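Local coordinates for protein Mn transporter subunit (Synechocystis sp. PCC 6803, PDB 3UJP) that binds manganese and probably delivers it to a membrane transporter, as the periplasmic solute-binding subunit of an ABC-type uptake system, at residues S169-A174 and T283-L288; V40-V45 and V55-R60; G267-D272 and R293-G298; P136-V141 and F200-R205. All coordinates share one frame; numbering follows the deposited sequence.

How the interactions relate
Interaction 2 comes first along the chain and closes the beta-alpha-beta unit of strand 33-36, helix 39-49 and strand 54-57. Interactions 4 and 1 then alternate their segments, as do interactions 1 and 3, which share helix 284-296. Centres lie from about 12 Å apart (1 and 4) to about 21 Å (2 and 3), yet all four join into one connected packing. D43 OD2 of interaction 2 probably takes a hydrogen bond from F284 N of interaction 1 at 2.6 Å, L140 of interaction 4 packs on L172, and F200 of interaction 4 meets L269 of interaction 3. The helices lie between N-terminal and C-terminal strands, consistent with a linking role; D272 binds the manganese.

Interaction 1 of 4, residues S169-A174 and T283-L288; sequences SEQLKA and TFLDLL
Segments 169-174 and 284-288 are helical and nearly parallel, their axes 11.0 Å apart at closest and 10° from each other in direction, with L172 and L285 nearest in the backbone. L285 buries the largest share, dividing its branches between two residues of the long helix. Its CD1 meets L172 CD1 at 3.6 Å, while its CD2 lies 3.7 Å from Q171 OE1, and both of these partners cross L285 at about a right angle. Q171 reaches it because CG sits beside its own backbone N (chi1 -62°) and the chain runs on extended, which lays the amide oxygen against the leucine methyl. That contact is van der Waals in kind, and no hydrogen bond joins the two segments. L172 CD1 also comes obliquely to within 4.4 Å of F284 CE2, a looser contact. Ahead of the second helix T283 is the N-cap: its OG1 accepts from D286 N at 3.3 Å in a fairly straight bond (164°). Beyond these residues E170 OE1 bonds M89 N of the second subunit. V143 lies against L172, and Y168 against both F284 and L285. A long helix such as 158-183, flanked by the C-terminal helix 284-296, matches the rigid helical backbone that links the two lobes in metal-binding proteins of this ZnuA-like family.

Interaction 2 of 4, residues V40-V45 and V55-R60; sequences VLADMV and VESITR
This contact packs the helix of a beta-alpha-beta crossover against its second strand: helix segment 40-45 runs antiparallel to strand 55-57, at 173° and 7.7 Å between axes, as the helix of such a unit does when it covers its own sheet. A42 sits at the centre, its CA nearest that of S57. The A42 methyl points at the strand and meets S57 CB at 4.0 Å, while A42 O rests 3.6 Å from V55 CG1. V55 puts CG1 there by holding it anti to its backbone N (chi1 178°). One turn on, V45 turns its CG2 to the same isopropyl group, though the modelled spacing there is too short to be trusted. Within the strand segment, S57 OG donates to T59 O at 3.0 Å, from 20° out of the carbonyl plane, and on the other side of the strand R60 NH1 pairs with E56 OE2 at 2.9 Å, a salt bridge. Next door, strand 33-36 shares backbone bonds with E56 and I58 and touches A42 through T36, while M44 and V45 turn to helix 136-153 at I146, and E56 and I58 face helix 72-80.

Interaction 3 of 4, residues G267-D272 and R293-G298; sequences GNLYVD and RVITNG. With MN (manganese (II) ion), chain D.
D272 OD2 binds the manganese at 1.9 Å, the shortest polar link here, and H66, H131 and E197 complete the protein's share of the site. The other carboxylate oxygen, D272 OD1, stays 2.9 Å from the metal, so the aspartate serves essentially through one oxygen. A chi1 of -68° swings the D272 carboxylate to the side opposite its carbonyl carbon and presents that oxygen to the ion. Three residues back along the same segment, the contact with segment 293-298 is wholly apolar. L269, the last residue of the strand, sends its CD2 onto two neighbours of helix 284-296: V294 CG2 at 3.6 Å and I295 CG1 at 4.0 Å. The L269 and V294 side chains run alongside each other, pointing opposite ways, whereas I295 lies across the leucine at about a right angle. V294 aims at the strand directly; I295 starts off to one side and reaches L269 through its longer branch, CG1. The metal ligand and the apolar contact thus sit at the two ends of one short connection running out from strand 264-269, and Y270 N, between them, bonds D291 OD2 of the same helix. Strand 264-269 pairs with strand 242-246, whose F244 touches both L269 and I295; L183, at the end of helix 158-183, also touches I295, and F200 lies against L269.

Interaction 4 of 4, residues P136-V141 and F200-R205; sequences PRNALV and FSYLAR
N138 and Y202 bury the most surface here, and P136 and L203 approach each other more loosely beside them. In N138, chi1 of -75° turns CG away from the carbonyl carbon and thereby lays the side-chain oxygen against the tyrosine: N138 OD1 is 3.4 Å from Y202 CD1 and approaches the ring obliquely. The two side chains cross at about a right angle, with amide and ring planes 76° apart, so the flat groups do not stack. No hydrogen bond spans the segments; the oxygen meets aromatic carbon in a van der Waals contact. Y202 OH takes part in hydrogen bonds with N129 O and I117 N, two loop groups that hold the ring at its far end. R205 closes the margin: its NH1 lies 4.2 Å from N138 OD1, near the guanidinium plane and at its edge, too far for a hydrogen bond. Nearer the start of helix 136-153, P136 CD and L203 CD1 are 4.7 Å apart, a loose apolar approach. Around the contact, P136 also leans on I175 and D176 of helix 158-183, A139 faces F284 of helix 284-296, and F200, just ahead of helix 201-206, packs on L193 and S195 of strand 192-195.

Interaction 1 of 4, residues S169-A174 and T283-L288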
loop_
_atom_site.group_PDB
_atom_site.type_symbol
_atom_site.label_atom_id
_atom_site.label_comp_id
_atom_site.label_asym_id
_atom_site.label_seq_id
_atom_site.Cartn_x
_atom_site.Cartn_y
_atom_site.Cartn_z
ATOM N N SER A 169 -21.921 1.780 3.663
ATOM C CA SER A 169 -23.307 2.172 3.409
ATOM C C SER A 169 -23.930 2.706 4.690
ATOM O O SER A 169 -24.636 3.711 4.699
ATOM C CB SER A 169 -24.140 0.989 2.903
ATOM O OG SER A 169 -23.789 0.607 1.585
ATOM N N GLU A 170 -23.648 2.009 5.780
ATOM C CA GLU A 170 -24.205 2.347 7.070
ATOM C C GLU A 170 -23.702 3.674 7.612
ATOM O O GLU A 170 -24.439 4.394 8.258
ATOM C CB GLU A 170 -23.872 1.255 8.070
ATOM C CG GLU A 170 -23.710 1.811 9.461
ATOM C CD GLU A 170 -23.107 0.819 10.423
ATOM O OE1 GLU A 170 -21.859 0.660 10.418
ATOM O OE2 GLU A 170 -23.888 0.214 11.190
ATOM N N GLN A 171 -22.438 3.984 7.378
ATOM C CA GLN A 171 -21.866 5.235 7.876
ATOM C C GLN A 171 -22.271 6.399 6.992
ATOM O O GLN A 171 -22.209 7.544 7.416
ATOM C CB GLN A 171 -20.343 5.169 7.917
ATOM C CG GLN A 171 -19.786 4.112 8.825
ATOM C CD GLN A 171 -18.374 3.779 8.463
ATOM O OE1 GLN A 171 -17.836 4.349 7.526
ATOM N NE2 GLN A 171 -17.760 2.846 9.196
ATOM N N LEU A 172 -22.646 6.089 5.754
ATOM C CA LEU A 172 -23.259 7.061 4.851
ATOM C C LEU A 172 -24.640 7.504 5.358
ATOM O O LEU A 172 -24.964 8.702 5.308
ATOM C CB LEU A 172 -23.429 6.461 3.456
ATOM C CG LEU A 172 -22.588 6.886 2.255
ATOM C CD1 LEU A 172 -21.798 8.152 2.496
ATOM C CD2 LEU A 172 -21.679 5.756 1.878
ATOM N N LYS A 173 -25.454 6.540 5.816
ATOM C CA LYS A 173 -26.798 6.843 6.350
ATOM C C LYS A 173 -26.762 7.673 7.641
ATOM O O LYS A 173 -27.536 8.618 7.803
ATOM C CB LYS A 173 -27.646 5.578 6.482
ATOM C CG LYS A 173 -27.805 4.827 5.141
ATOM C CD LYS A 173 -27.692 3.305 5.308
ATOM C CE LYS A 173 -28.653 2.566 4.389
ATOM N NZ LYS A 173 -28.504 1.073 4.474
ATOM N N ALA A 174 -25.819 7.361 8.516
ATOM C CA ALA A 174 -25.592 8.184 9.692
ATOM C C ALA A 174 -25.408 9.654 9.344
ATOM O O ALA A 174 -26.168 10.492 9.807
ATOM C CB ALA A 174 -24.410 7.675 10.497
ATOM N N THR A 283 -11.015 12.812 3.750
ATOM C CA THR A 283 -11.831 11.669 3.309
ATOM C C THR A 283 -13.244 12.021 2.812
ATOM O O THR A 283 -13.760 13.076 3.125
ATOM C CB THR A 283 -11.899 10.562 4.395
ATOM O OG1 THR A 283 -12.994 10.790 5.312
ATOM C CG2 THR A 283 -10.545 10.455 5.123
ATOM N N PHE A 284 -13.878 11.156 2.021
ATOM C CA PHE A 284 -15.192 11.532 1.508
ATOM C C PHE A 284 -16.189 11.866 2.604
ATOM O O PHE A 284 -16.852 12.898 2.546
ATOM C CB PHE A 284 -15.816 10.497 0.588
ATOM C CG PHE A 284 -17.168 10.929 0.060
ATOM C CD1 PHE A 284 -17.359 12.224 -0.383
ATOM C CD2 PHE A 284 -18.240 10.057 0.008
ATOM C CE1 PHE A 284 -18.574 12.642 -0.867
ATOM C CE2 PHE A 284 -19.481 10.480 -0.479
ATOM C CZ PHE A 284 -19.643 11.769 -0.908
ATOM N N LEU A 285 -16.319 10.976 3.588
ATOM C CA LEU A 285 -17.160 11.249 4.749
ATOM C C LEU A 285 -16.788 12.591 5.407
ATOM O O LEU A 285 -17.634 13.448 5.547
ATOM C CB LEU A 285 -17.109 10.086 5.740
ATOM C CG LEU A 285 -18.170 8.990 5.609
ATOM C CD1 LEU A 285 -18.805 9.015 4.253
ATOM C CD2 LEU A 285 -17.615 7.627 5.886
ATOM N N ASP A 286 -15.532 12.812 5.776
ATOM C CA ASP A 286 -15.143 14.150 6.231
ATOM C C ASP A 286 -15.615 15.255 5.279
ATOM O O ASP A 286 -15.974 16.321 5.735
ATOM C CB ASP A 286 -13.620 14.281 6.466
ATOM C CG ASP A 286 -13.098 13.356 7.569
ATOM O OD1 ASP A 286 -12.066 12.695 7.315
ATOM O OD2 ASP A 286 -13.695 13.288 8.675
ATOM N N LEU A 287 -15.613 15.007 3.968
ATOM C CA LEU A 287 -16.027 16.036 2.999
ATOM C C LEU A 287 -17.461 16.472 3.194
ATOM O O LEU A 287 -17.723 17.654 3.311
ATOM C CB LEU A 287 -15.818 15.615 1.530
ATOM C CG LEU A 287 -16.286 16.583 0.410
ATOM C CD1 LEU A 287 -15.273 16.652 -0.731
ATOM C CD2 LEU A 287 -17.689 16.274 -0.150
ATOM N N LEU A 288 -18.398 15.533 3.216
ATOM C CA LEU A 288 -19.776 15.908 3.513
ATOM C C LEU A 288 -19.887 16.611 4.899
ATOM O O LEU A 288 -20.250 17.774 4.946
ATOM C CB LEU A 288 -20.704 14.715 3.372
ATOM C CG LEU A 288 -20.566 14.036 2.018
ATOM C CD1 LEU A 288 -21.085 12.591 2.077
ATOM C CD2 LEU A 288 -21.237 14.866 0.898
#

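Interaction 2 of 4, residues V40-V45 and V55-R60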
loop_
_atom_site.group_PDB
_atom_site.type_symbol
_atom_site.label_atom_id
_atom_site.label_comp_id
_atom_site.label_asym_id
_atom_site.label_seq_id
_atom_site.Cartn_x
_atom_site.Cartn_y
_atom_site.Cartn_z
ATOM N N VAL A 40 -11.875 11.922 -4.915
ATOM C CA VAL A 40 -13.061 11.639 -4.120
ATOM C C VAL A 40 -13.464 10.210 -4.396
ATOM O O VAL A 40 -13.598 9.414 -3.478
ATOM C CB VAL A 40 -14.220 12.543 -4.425
ATOM C CG1 VAL A 40 -15.368 12.173 -3.534
ATOM C CG2 VAL A 40 -13.826 13.993 -4.204
ATOM N N LEU A 41 -13.637 9.867 -5.666
ATOM C CA LEU A 41 -13.908 8.480 -5.994
ATOM C C LEU A 41 -12.851 7.559 -5.387
ATOM O O LEU A 41 -13.150 6.423 -5.016
ATOM C CB LEU A 41 -13.974 8.271 -7.497
ATOM C CG LEU A 41 -15.255 8.703 -8.181
ATOM C CD1 LEU A 41 -15.403 7.980 -9.505
ATOM C CD2 LEU A 41 -16.428 8.418 -7.271
ATOM N N ALA A 42 -11.613 8.028 -5.280
ATOM C CA ALA A 42 -10.554 7.139 -4.796
ATOM C C ALA A 42 -10.782 6.702 -3.341
ATOM O O ALA A 42 -10.553 5.540 -3.002
ATOM C CB ALA A 42 -9.158 7.756 -5.000
ATOM N N ASP A 43 -11.256 7.632 -2.501
ATOM C CA ASP A 43 -11.536 7.372 -1.086
ATOM C C ASP A 43 -12.789 6.533 -0.882
ATOM O O ASP A 43 -12.816 5.678 -0.018
ATOM C CB ASP A 43 -11.665 8.679 -0.320
ATOM C CG ASP A 43 -12.037 8.465 1.135
ATOM O OD1 ASP A 43 -11.150 8.071 1.924
ATOM O OD2 ASP A 43 -13.217 8.692 1.495
ATOM N N MET A 44 -13.824 6.791 -1.675
ATOM C CA MET A 44 -15.031 5.965 -1.682
ATOM C C MET A 44 -14.765 4.513 -2.067
ATOM O O MET A 44 -15.341 3.603 -1.473
ATOM C CB MET A 44 -16.049 6.495 -2.672
ATOM C CG MET A 44 -16.513 7.878 -2.406
ATOM S SD MET A 44 -17.946 8.267 -3.439
ATOM C CE MET A 44 -18.853 6.722 -3.399
ATOM N N VAL A 45 -13.931 4.268 -3.079
ATOM C CA VAL A 45 -13.674 2.881 -3.447
ATOM C C VAL A 45 -12.689 2.262 -2.466
ATOM O O VAL A 45 -12.874 1.123 -2.031
ATOM C CB VAL A 45 -13.212 2.682 -4.915
ATOM C CG1 VAL A 45 -14.156 3.371 -5.876
ATOM C CG2 VAL A 45 -11.810 3.170 -5.117
ATOM N N VAL A 55 -6.162 0.714 -4.571
ATOM C CA VAL A 55 -6.877 1.748 -5.270
ATOM C C VAL A 55 -5.983 2.922 -5.486
ATOM O O VAL A 55 -5.223 3.299 -4.589
ATOM C CB VAL A 55 -8.025 2.218 -4.445
ATOM C CG1 VAL A 55 -8.722 3.331 -5.184
ATOM C CG2 VAL A 55 -8.945 1.052 -4.169
ATOM N N GLU A 56 -6.080 3.516 -6.665
ATOM C CA GLU A 56 -5.243 4.650 -6.976
ATOM C C GLU A 56 -6.023 5.628 -7.826
ATOM O O GLU A 56 -6.992 5.256 -8.472
ATOM C CB GLU A 56 -4.014 4.155 -7.706
ATOM C CG GLU A 56 -2.932 5.171 -7.922
ATOM C CD GLU A 56 -1.768 4.561 -8.694
ATOM O OE1 GLU A 56 -1.863 3.348 -9.028
ATOM O OE2 GLU A 56 -0.773 5.287 -8.966
ATOM N N SER A 57 -5.611 6.884 -7.804
ATOM C CA SER A 57 -6.290 7.926 -8.539
ATOM C C SER A 57 -5.459 8.391 -9.738
ATOM O O SER A 57 -4.224 8.308 -9.718
ATOM C CB SER A 57 -6.502 9.105 -7.608
ATOM O OG SER A 57 -7.404 10.075 -8.136
ATOM N N ILE A 58 -6.131 8.897 -10.779
ATOM C CA ILE A 58 -5.436 9.535 -11.900
ATOM C C ILE A 58 -4.961 10.924 -11.456
ATOM O O ILE A 58 -3.747 11.215 -11.397
ATOM C CB ILE A 58 -6.339 9.716 -13.159
ATOM C CG1 ILE A 58 -6.918 8.394 -13.663
ATOM C CG2 ILE A 58 -5.573 10.413 -14.283
ATOM C CD1 ILE A 58 -5.947 7.549 -14.309
ATOM N N THR A 59 -5.940 11.781 -11.163
ATOM C CA THR A 59 -5.695 13.167 -10.777
ATOM C C THR A 59 -5.229 13.197 -9.333
ATOM O O THR A 59 -5.835 12.561 -8.475
ATOM C CB THR A 59 -6.982 13.944 -10.839
ATOM O OG1 THR A 59 -7.881 13.379 -9.888
ATOM C CG2 THR A 59 -7.618 13.837 -12.207
ATOM N N ARG A 60 -4.169 13.939 -9.043
ATOM C CA ARG A 60 -3.564 13.808 -7.721
ATOM C C ARG A 60 -3.709 15.026 -6.801
ATOM O O ARG A 60 -2.765 15.792 -6.588
ATOM C CB ARG A 60 -2.125 13.306 -7.827
ATOM C CG ARG A 60 -2.028 12.060 -8.709
ATOM C CD ARG A 60 -0.762 11.273 -8.456
ATOM N NE ARG A 60 -0.784 10.001 -9.171
ATOM C CZ ARG A 60 0.138 9.049 -9.032
ATOM N NH1 ARG A 60 0.037 7.919 -9.722
ATOM N NH2 ARG A 60 1.160 9.220 -8.198
#

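Interaction 3 of 4, residues G267-D272 and R293-G298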
loop_
_atom_site.group_PDB
_atom_site.type_symbol
_atom_site.label_atom_id
_atom_site.label_comp_id
_atom_site.label_asym_id
_atom_site.label_seq_id
_atom_site.Cartn_x
_atom_site.Cartn_y
_atom_site.Cartn_z
ATOM N N GLY A 267 -14.589 30.248 3.212
ATOM C CA GLY A 267 -13.475 29.779 2.404
ATOM C C GLY A 267 -13.873 28.949 1.191
ATOM O O GLY A 267 -14.669 29.382 0.349
ATOM N N ASN A 268 -13.312 27.747 1.115
ATOM C CA ASN A 268 -13.598 26.836 0.032
ATOM C C ASN A 268 -14.437 25.677 0.536
ATOM O O ASN A 268 -14.209 25.187 1.637
ATOM C CB ASN A 268 -12.293 26.298 -0.549
ATOM C CG ASN A 268 -11.646 27.251 -1.533
ATOM O OD1 ASN A 268 -12.255 28.231 -1.971
ATOM N ND2 ASN A 268 -10.399 26.953 -1.906
ATOM N N LEU A 269 -15.412 25.263 -0.267
ATOM C CA LEU A 269 -16.143 24.034 -0.044
ATOM C C LEU A 269 -15.386 23.023 -0.863
ATOM O O LEU A 269 -14.575 23.406 -1.677
ATOM C CB LEU A 269 -17.565 24.169 -0.567
ATOM C CG LEU A 269 -18.331 25.290 0.135
ATOM C CD1 LEU A 269 -19.733 25.505 -0.442
ATOM C CD2 LEU A 269 -18.403 24.968 1.612
ATOM N N TYR A 270 -15.635 21.740 -0.675
ATOM C CA TYR A 270 -14.873 20.749 -1.395
ATOM C C TYR A 270 -15.787 19.822 -2.181
ATOM O O TYR A 270 -16.583 19.139 -1.576
ATOM C CB TYR A 270 -14.033 19.968 -0.404
ATOM C CG TYR A 270 -12.848 20.754 0.149
ATOM C CD1 TYR A 270 -13.019 21.734 1.131
ATOM C CD2 TYR A 270 -11.547 20.520 -0.316
ATOM C CE1 TYR A 270 -11.928 22.446 1.637
ATOM C CE2 TYR A 270 -10.448 21.233 0.182
ATOM C CZ TYR A 270 -10.643 22.191 1.156
ATOM O OH TYR A 270 -9.550 22.890 1.650
ATOM N N VAL A 271 -15.693 19.786 -3.516
ATOM C CA VAL A 271 -16.528 18.867 -4.300
ATOM C C VAL A 271 -15.785 17.889 -5.180
ATOM O O VAL A 271 -16.042 16.683 -5.146
ATOM C CB VAL A 271 -17.487 19.562 -5.256
ATOM C CG1 VAL A 271 -18.887 19.166 -4.917
ATOM C CG2 VAL A 271 -17.293 21.063 -5.258
ATOM N N ASP A 272 -14.909 18.434 -6.014
ATOM C CA ASP A 272 -14.268 17.663 -7.065
ATOM C C ASP A 272 -12.941 17.088 -6.602
ATOM O O ASP A 272 -12.253 16.422 -7.371
ATOM C CB ASP A 272 -14.097 18.529 -8.310
ATOM C CG ASP A 272 -15.445 18.893 -8.984
ATOM O OD1 ASP A 272 -16.468 18.269 -8.692
ATOM O OD2 ASP A 272 -15.470 19.794 -9.834
ATOM N N ARG A 293 -21.184 21.638 7.677
ATOM C CA ARG A 293 -20.880 22.430 8.849
ATOM C C ARG A 293 -20.535 23.866 8.440
ATOM O O ARG A 293 -21.198 24.787 8.878
ATOM C CB ARG A 293 -19.810 21.773 9.721
ATOM C CG ARG A 293 -20.383 21.064 10.963
ATOM C CD ARG A 293 -19.501 19.905 11.447
ATOM N NE ARG A 293 -18.083 20.240 11.369
ATOM C CZ ARG A 293 -17.110 19.378 11.079
ATOM N NH1 ARG A 293 -15.855 19.798 11.025
ATOM N NH2 ARG A 293 -17.385 18.098 10.839
ATOM N N VAL A 294 -19.556 24.069 7.561
ATOM C CA VAL A 294 -19.103 25.444 7.283
ATOM C C VAL A 294 -20.118 26.268 6.490
ATOM O O VAL A 294 -20.019 27.500 6.422
ATOM C CB VAL A 294 -17.699 25.525 6.632
ATOM C CG1 VAL A 294 -16.756 24.542 7.301
ATOM C CG2 VAL A 294 -17.765 25.260 5.151
ATOM N N ILE A 295 -21.094 25.580 5.900
ATOM C CA ILE A 295 -22.222 26.237 5.242
ATOM C C ILE A 295 -23.196 26.729 6.297
ATOM O O ILE A 295 -23.522 27.918 6.356
ATOM C CB ILE A 295 -22.962 25.281 4.304
ATOM C CG1 ILE A 295 -22.210 25.127 2.981
ATOM C CG2 ILE A 295 -24.341 25.802 4.016
ATOM C CD1 ILE A 295 -22.893 24.195 1.995
ATOM N N THR A 296 -23.650 25.799 7.137
ATOM C CA THR A 296 -24.600 26.110 8.196
ATOM C C THR A 296 -24.224 27.348 9.000
ATOM O O THR A 296 -24.971 28.314 9.005
ATOM C CB THR A 296 -24.832 24.914 9.109
ATOM O OG1 THR A 296 -25.760 24.025 8.474
ATOM C CG2 THR A 296 -25.407 25.353 10.434
ATOM N N ASN A 297 -23.075 27.306 9.666
ATOM C CA ASN A 297 -22.612 28.434 10.467
ATOM C C ASN A 297 -22.238 29.637 9.606
ATOM O O ASN A 297 -21.999 30.729 10.120
ATOM C CB ASN A 297 -21.426 28.020 11.339
ATOM C CG ASN A 297 -20.091 28.268 10.665
ATOM O OD1 ASN A 297 -19.433 27.335 10.203
ATOM N ND2 ASN A 297 -19.685 29.530 10.602
ATOM N N GLY A 298 -22.189 29.426 8.295
ATOM C CA GLY A 298 -21.846 30.487 7.365
ATOM C C GLY A 298 -22.969 31.490 7.190
ATOM O O GLY A 298 -22.745 32.699 7.227
HETATM MN MN MN D . -17.144 20.176 -10.719
#

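Interaction 4 of 4, residues P136-V141 and F200-R205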
loop_
_atom_site.group_PDB
_atom_site.type_symbol
_atom_site.label_atom_id
_atom_site.label_comp_id
_atom_site.label_asym_id
_atom_site.label_seq_id
_atom_site.Cartn_x
_atom_site.Cartn_y
_atom_site.Cartn_z
ATOM N N PRO A 136 -25.647 12.026 -0.277
ATOM C CA PRO A 136 -25.462 10.763 0.462
ATOM C C PRO A 136 -26.490 9.738 0.067
ATOM O O PRO A 136 -26.120 8.588 -0.094
ATOM C CB PRO A 136 -25.677 11.157 1.912
ATOM C CG PRO A 136 -25.331 12.592 1.972
ATOM C CD PRO A 136 -25.765 13.174 0.638
ATOM N N ARG A 137 -27.749 10.134 -0.101
ATOM C CA ARG A 137 -28.723 9.235 -0.723
ATOM C C ARG A 137 -28.116 8.632 -1.999
ATOM O O ARG A 137 -28.128 7.415 -2.190
ATOM C CB ARG A 137 -30.060 9.952 -1.001
ATOM C CG ARG A 137 -30.434 11.021 0.067
ATOM C CD ARG A 137 -31.896 10.967 0.601
ATOM N NE ARG A 137 -32.146 12.016 1.608
ATOM C CZ ARG A 137 -32.809 11.857 2.759
ATOM N NH1 ARG A 137 -32.945 12.899 3.576
ATOM N NH2 ARG A 137 -33.332 10.679 3.104
ATOM N N ASN A 138 -27.549 9.499 -2.841
ATOM C CA ASN A 138 -26.873 9.101 -4.082
ATOM C C ASN A 138 -25.558 8.374 -3.847
ATOM O O ASN A 138 -25.172 7.476 -4.613
ATOM C CB ASN A 138 -26.544 10.331 -4.926
ATOM C CG ASN A 138 -27.745 10.904 -5.614
ATOM O OD1 ASN A 138 -27.759 12.082 -5.957
ATOM N ND2 ASN A 138 -28.764 10.082 -5.824
ATOM N N ALA A 139 -24.835 8.803 -2.821
ATOM C CA ALA A 139 -23.579 8.154 -2.512
ATOM C C ALA A 139 -23.837 6.659 -2.327
ATOM O O ALA A 139 -22.950 5.838 -2.535
ATOM C CB ALA A 139 -22.958 8.759 -1.267
ATOM N N LEU A 140 -25.060 6.292 -1.954
ATOM C CA LEU A 140 -25.302 4.901 -1.629
ATOM C C LEU A 140 -25.315 4.050 -2.890
ATOM O O LEU A 140 -24.872 2.892 -2.895
ATOM C CB LEU A 140 -26.559 4.726 -0.780
ATOM C CG LEU A 140 -26.570 5.325 0.644
ATOM C CD1 LEU A 140 -27.860 4.956 1.368
ATOM C CD2 LEU A 140 -25.394 4.905 1.486
ATOM N N VAL A 141 -25.775 4.640 -3.983
ATOM C CA VAL A 141 -25.745 3.930 -5.243
ATOM C C VAL A 141 -24.319 3.915 -5.834
ATOM O O VAL A 141 -23.915 2.975 -6.532
ATOM C CB VAL A 141 -26.759 4.511 -6.208
ATOM C CG1 VAL A 141 -28.117 4.522 -5.564
ATOM C CG2 VAL A 141 -26.387 5.894 -6.542
ATOM N N PHE A 200 -23.078 21.738 -6.304
ATOM C CA PHE A 200 -23.799 21.352 -5.103
ATOM C C PHE A 200 -25.272 21.245 -5.329
ATOM O O PHE A 200 -26.015 21.279 -4.375
ATOM C CB PHE A 200 -23.589 22.378 -3.998
ATOM C CG PHE A 200 -22.152 22.614 -3.664
ATOM C CD1 PHE A 200 -21.439 23.622 -4.311
ATOM C CD2 PHE A 200 -21.509 21.829 -2.713
ATOM C CE1 PHE A 200 -20.101 23.845 -4.017
ATOM C CE2 PHE A 200 -20.190 22.053 -2.406
ATOM C CZ PHE A 200 -19.474 23.061 -3.063
ATOM N N SER A 201 -25.708 21.133 -6.572
ATOM C CA SER A 201 -27.138 21.034 -6.848
ATOM C C SER A 201 -27.850 19.825 -6.203
ATOM O O SER A 201 -29.024 19.925 -5.858
ATOM C CB SER A 201 -27.404 21.073 -8.358
ATOM O OG SER A 201 -27.593 22.397 -8.814
ATOM N N TYR A 202 -27.173 18.686 -6.049
ATOM C CA TYR A 202 -27.828 17.526 -5.429
ATOM C C TYR A 202 -27.938 17.722 -3.934
ATOM O O TYR A 202 -29.005 17.535 -3.343
ATOM C CB TYR A 202 -27.091 16.223 -5.713
ATOM C CG TYR A 202 -27.132 15.825 -7.164
ATOM C CD1 TYR A 202 -28.124 14.990 -7.647
ATOM C CD2 TYR A 202 -26.178 16.292 -8.055
ATOM C CE1 TYR A 202 -28.159 14.625 -8.981
ATOM C CE2 TYR A 202 -26.210 15.942 -9.373
ATOM C CZ TYR A 202 -27.200 15.110 -9.839
ATOM O OH TYR A 202 -27.213 14.759 -11.167
ATOM N N LEU A 203 -26.815 18.101 -3.334
ATOM C CA LEU A 203 -26.761 18.442 -1.927
ATOM C C LEU A 203 -27.869 19.398 -1.519
ATOM O O LEU A 203 -28.445 19.253 -0.455
ATOM C CB LEU A 203 -25.432 19.099 -1.609
ATOM C CG LEU A 203 -25.365 19.238 -0.103
ATOM C CD1 LEU A 203 -25.463 17.836 0.430
ATOM C CD2 LEU A 203 -24.083 19.865 0.311
ATOM N N ALA A 204 -28.146 20.388 -2.364
ATOM C CA ALA A 204 -29.174 21.387 -2.080
ATOM C C ALA A 204 -30.566 20.854 -2.343
ATOM O O ALA A 204 -31.504 21.243 -1.667
ATOM C CB ALA A 204 -28.936 22.655 -2.857
ATOM N N ARG A 205 -30.728 19.981 -3.322
ATOM C CA ARG A 205 -32.033 19.342 -3.485
ATOM C C ARG A 205 -32.383 18.529 -2.224
ATOM O O ARG A 205 -33.522 18.541 -1.753
ATOM C CB ARG A 205 -32.068 18.450 -4.730
ATOM C CG ARG A 205 -33.385 17.756 -4.936
ATOM C CD ARG A 205 -33.207 16.259 -4.879
ATOM N NE ARG A 205 -33.073 15.681 -6.213
ATOM C CZ ARG A 205 -32.192 14.734 -6.542
ATOM N NH1 ARG A 205 -31.339 14.256 -5.638
ATOM N NH2 ARG A 205 -32.150 14.269 -7.787
#